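Local coordinates for protein transcriptional regulator, MarR family (Silicibacter pomeroyi DSS-3, PDB 3CDH) that probably binds DNA as a two-subunit transcription factor of the MarR family, through a helix-turn-helix domain, at residues R119-E122 against T123-L126. Numbering follows the deposited sequence. Where two conformers were deposited one is given.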
loop_
_atom_site.group_PDB
_atom_site.type_symbol
_atom_site.label_atom_id
_atom_site.label_comp_id
_atom_site.label_asym_id
_atom_site.label_seq_id
_atom_site.Cartn_x
_atom_site.Cartn_y
_atom_site.Cartn_z
ATOM N N ARG B 119 -15.121 -9.286 6.261
ATOM C CA ARG B 119 -15.057 -10.697 5.889
ATOM C C ARG B 119 -15.923 -10.999 4.674
ATOM O O ARG B 119 -15.501 -11.711 3.770
ATOM C CB ARG B 119 -15.481 -11.599 7.038
ATOM C CG ARG B 119 -14.469 -11.790 8.142
ATOM C CD ARG B 119 -15.026 -12.805 9.147
ATOM N NE ARG B 119 -14.394 -12.762 10.471
ATOM C CZ ARG B 119 -13.248 -13.378 10.788
ATOM N NH1 ARG B 119 -12.572 -14.083 9.860
ATOM N NH2 ARG B 119 -12.769 -13.282 12.038
ATOM N N ALA B 120 -17.140 -10.460 4.662
ATOM C CA ALA B 120 -18.087 -10.713 3.569
ATOM C C ALA B 120 -17.569 -10.141 2.248
ATOM O O ALA B 120 -17.662 -10.802 1.214
ATOM C CB ALA B 120 -19.465 -10.171 3.909
ATOM N N HIS B 121 -17.024 -8.927 2.310
ATOM C CA HIS B 121 -16.406 -8.264 1.169
ATOM C C HIS B 121 -15.196 -9.077 0.645
ATOM O O HIS B 121 -14.983 -9.176 -0.573
ATOM C CB HIS B 121 -15.973 -6.839 1.564
ATOM C CG HIS B 121 -17.090 -5.827 1.615
ATOM N ND1 HIS B 121 -18.224 -5.990 2.387
ATOM C CD2 HIS B 121 -17.212 -4.608 1.027
ATOM C CE1 HIS B 121 -19.002 -4.929 2.257
ATOM N NE2 HIS B 121 -18.410 -4.075 1.440
ATOM N N GLU B 122 -14.420 -9.657 1.566
ATOM C CA GLU B 122 -13.282 -10.500 1.246
ATOM C C GLU B 122 -13.752 -11.776 0.564
ATOM O O GLU B 122 -13.127 -12.240 -0.391
ATOM C CB GLU B 122 -12.483 -10.845 2.501
ATOM C CG GLU B 122 -11.350 -11.848 2.247
ATOM C CD GLU B 122 -10.599 -12.252 3.487
ATOM O OE1 GLU B 122 -11.219 -12.560 4.521
ATOM O OE2 GLU B 122 -9.364 -12.277 3.437
ATOM N N THR B 123 -14.853 -12.340 1.044
ATOM C CA THR B 123 -15.359 -13.578 0.473
ATOM C C THR B 123 -15.890 -13.310 -0.916
ATOM O O THR B 123 -15.693 -14.126 -1.821
ATOM C CB THR B 123 -16.437 -14.262 1.345
ATOM O OG1 THR B 123 -16.030 -14.225 2.714
ATOM C CG2 THR B 123 -16.614 -15.719 0.923
ATOM N N ARG B 124 -16.546 -12.169 -1.091
ATOM C CA ARG B 124 -17.019 -11.778 -2.403
ATOM C C ARG B 124 -15.831 -11.857 -3.364
ATOM O O ARG B 124 -15.878 -12.534 -4.403
ATOM C CB ARG B 124 -17.568 -10.353 -2.365
ATOM C CG ARG B 124 -18.736 -10.062 -3.321
ATOM C CD ARG B 124 -20.094 -9.756 -2.586
ATOM N NE ARG B 124 -19.996 -8.848 -1.418
ATOM C CZ ARG B 124 -19.535 -7.580 -1.416
ATOM N NH1 ARG B 124 -19.513 -6.885 -0.275
ATOM N NH2 ARG B 124 -19.073 -7.003 -2.536
ATOM N N LEU B 125 -14.747 -11.195 -2.994
ATOM C CA LEU B 125 -13.591 -11.120 -3.867
ATOM C C LEU B 125 -12.898 -12.486 -4.104
ATOM O O LEU B 125 -12.552 -12.838 -5.237
ATOM C CB LEU B 125 -12.627 -10.066 -3.332
ATOM C CG LEU B 125 -11.290 -9.862 -4.019
ATOM C CD1 LEU B 125 -11.455 -9.595 -5.502
ATOM C CD2 LEU B 125 -10.603 -8.709 -3.359
ATOM N N LEU B 126 -12.708 -13.258 -3.038
ATOM C CA LEU B 126 -12.062 -14.556 -3.172
ATOM C C LEU B 126 -12.835 -15.457 -4.102
ATOM O O LEU B 126 -12.236 -16.231 -4.850
ATOM C CB LEU B 126 -11.882 -15.238 -1.824
ATOM C CG LEU B 126 -10.792 -14.648 -0.943
ATOM C CD1 LEU B 126 -10.847 -15.272 0.429
ATOM C CD2 LEU B 126 -9.417 -14.831 -1.573
#
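Thr123 reaches back one turn along helix 105-130 to the carbonyl of Arg119. With OG1 anti to its own carbonyl carbon (chi1 -43°), the hydroxyl of Thr123 donates to Arg119 O over 2.8 Å, from above the carbonyl plane. Arg119 O also accepts from Thr123 N at 2.9 Å, so two donors grip it. Threonine suits this exposed site because a beta-hydroxyl within a helix can bond to the carbonyl four residues earlier, which satisfies its polar group. The regular i to i+4 bonding continues through Arg124 N to Ala120 O, Leu125 N to His121 O and Leu126 N to Glu122 O.

Glu122 and Leu126 lie alongside each other, Glu122 CG meeting Leu126 CD1 at 3.9 Å. The extended glutamate thus offers methylene to the leucine while carrying its carboxylate farther, where OE2 accepts from the backbone N of Leu17 of the second subunit and forms a salt bridge with Lys138. Leucine fits here because its aliphatic end can pack against both that methylene and helix 137-147.

His121 and Arg124 also run side by side. The arginine bends at chi2 and chi3, bringing NH1 over one face of the imidazole. The two flat groups are inclined by 64°, so they are not stacked. This holds for one of two modelled histidine conformers and is uncertain in detail.

Around this stretch, that conformer of His121 packs edge-to-face with Phe32 of helix 17-38, and Leu126 leans on Ile137 and Lys138 of helix 137-147. Arg119, Glu122 and Leu125 meet Phe12, Gly15 and Leu17 of the second subunit, so this side of helix 105-130 forms part of the dimer interface, as in MarR proteins generally, which pair through their N- and C-terminal helices.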